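Local coordinates for synaptonemal complex protein 2 (Mus musculus, PDB 5IWZ) that helps build the axial and lateral elements of synaptonemal complexes in meiotic prophase and is required for chromosome synapsis and fertility, at residues A89-Q92 against T93-Q97. Sequence-based numbering, arbitrary orientation.
Sequences AGLQ and TMIKQ
Thr93 folds its hydroxyl back onto the turn before it: OG1 donates to Ala89 O at 2.7 Å, and Thr93 N reaches that same oxygen at 3.0 Å. The hydroxyl approaches from above the carbonyl plane, 37° out of it, whereas the amide is tilted 19° from it, about half as far, so the two donors grip one acceptor from different elevations. With chi1 at -53°, OG1 sits beside the backbone N, the position from which it can bend back to the carbonyl four residues earlier. Without the hydroxyl, as with an alanine here, Ala89 O is likely to keep the amide as its one donor within this turn. The ladder continues from Met94 N to Gly90 O, Ile95 N to Leu91 O (2.9 Å) and Lys96 N to Gln92 O.

The buried side is apolar, and closest where Ile95 CG1 lies 3.3 Å from Leu91 O. Its side chains only just touch one another, Leu91 CD1 meeting Met94 CE at 4.3 Å; Val138, Ile139 and Leu99 complete the packing. At its border Gln92 OE1 passes 3.5 Å from Ile95 CD1 while hydrogen-bonding Ser143. The loose side belongs to Lys96, whose stem touches Gln92 O through CB (3.5 Å) before the chain runs out to the exposed side. This is a short two-turn amphipathic helix, N-capped by Ala89, packed by its buried face against helices 123-141 and 99-108 in the armadillo-repeat-like domain.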
loop_
_atom_site.group_PDB
_atom_site.type_symbol
_atom_site.label_atom_id
_atom_site.label_comp_id
_atom_site.label_asym_id
_atom_site.label_seq_id
_atom_site.Cartn_x
_atom_site.Cartn_y
_atom_site.Cartn_z
ATOM N N ALA A 89 15.265 5.371 27.411
ATOM C CA ALA A 89 14.427 4.730 26.407
ATOM C C ALA A 89 15.191 4.537 25.103
ATOM O O ALA A 89 15.751 5.490 24.543
ATOM C CB ALA A 89 13.168 5.566 26.163
ATOM N N GLY A 90 15.224 3.288 24.631
ATOM C CA GLY A 90 16.067 2.962 23.493
ATOM C C GLY A 90 15.593 3.602 22.203
ATOM O O GLY A 90 16.399 4.119 21.427
ATOM N N LEU A 91 14.284 3.576 21.944
ATOM C CA LEU A 91 13.813 4.134 20.685
ATOM C C LEU A 91 14.078 5.633 20.633
ATOM O O LEU A 91 14.532 6.156 19.607
ATOM C CB LEU A 91 12.328 3.815 20.479
ATOM C CG LEU A 91 11.778 4.047 19.071
ATOM C CD1 LEU A 91 12.618 3.318 18.034
ATOM C CD2 LEU A 91 10.321 3.623 18.961
ATOM N N GLN A 92 13.854 6.330 21.749
ATOM C CA GLN A 92 14.048 7.778 21.760
ATOM C C GLN A 92 15.519 8.145 21.651
ATOM O O GLN A 92 15.868 9.154 21.024
ATOM C CB GLN A 92 13.433 8.386 23.017
ATOM C CG GLN A 92 12.076 9.012 22.767
ATOM C CD GLN A 92 12.142 10.174 21.778
ATOM O OE1 GLN A 92 11.326 10.273 20.859
ATOM N NE2 GLN A 92 13.115 11.060 21.966
ATOM N N THR A 93 16.398 7.339 22.246
ATOM C CA THR A 93 17.830 7.558 22.072
ATOM C C THR A 93 18.253 7.363 20.621
ATOM O O THR A 93 19.079 8.119 20.097
ATOM C CB THR A 93 18.618 6.621 22.982
ATOM O OG1 THR A 93 18.143 6.769 24.322
ATOM C CG2 THR A 93 20.097 6.963 22.929
ATOM N N MET A 94 17.711 6.350 19.952
ATOM C CA MET A 94 18.076 6.153 18.554
ATOM C C MET A 94 17.523 7.272 17.685
ATOM O O MET A 94 18.183 7.702 16.731
ATOM C CB MET A 94 17.607 4.777 18.068
ATOM C CG MET A 94 18.458 3.657 18.649
ATOM S SD MET A 94 18.191 2.039 17.873
ATOM C CE MET A 94 16.546 1.659 18.437
ATOM N N ILE A 95 16.321 7.764 18.002
ATOM C CA ILE A 95 15.790 8.932 17.304
ATOM C C ILE A 95 16.728 10.111 17.484
ATOM O O ILE A 95 17.057 10.810 16.518
ATOM C CB ILE A 95 14.370 9.270 17.791
ATOM C CG1 ILE A 95 13.376 8.224 17.322
ATOM C CG2 ILE A 95 13.941 10.633 17.297
ATOM C CD1 ILE A 95 12.067 8.347 18.034
ATOM N N LYS A 96 17.210 10.320 18.714
ATOM C CA LYS A 96 18.157 11.396 18.962
ATOM C C LYS A 96 19.511 11.142 18.299
ATOM O O LYS A 96 20.242 12.104 18.020
ATOM C CB LYS A 96 18.322 11.617 20.475
ATOM C CG LYS A 96 19.468 10.853 21.130
ATOM C CD LYS A 96 19.848 11.404 22.513
ATOM C CE LYS A 96 21.106 10.708 23.066
ATOM N NZ LYS A 96 22.292 10.869 22.166
ATOM N N GLN A 97 19.855 9.884 18.022
ATOM C CA GLN A 97 21.085 9.564 17.305
ATOM C C GLN A 97 20.913 9.641 15.791
ATOM O O GLN A 97 21.899 9.489 15.062
ATOM C CB GLN A 97 21.587 8.169 17.699
ATOM C CG GLN A 97 22.147 8.065 19.103
ATOM C CD GLN A 97 22.567 6.645 19.458
ATOM O OE1 GLN A 97 21.722 5.786 19.724
ATOM N NE2 GLN A 97 23.878 6.390 19.462
#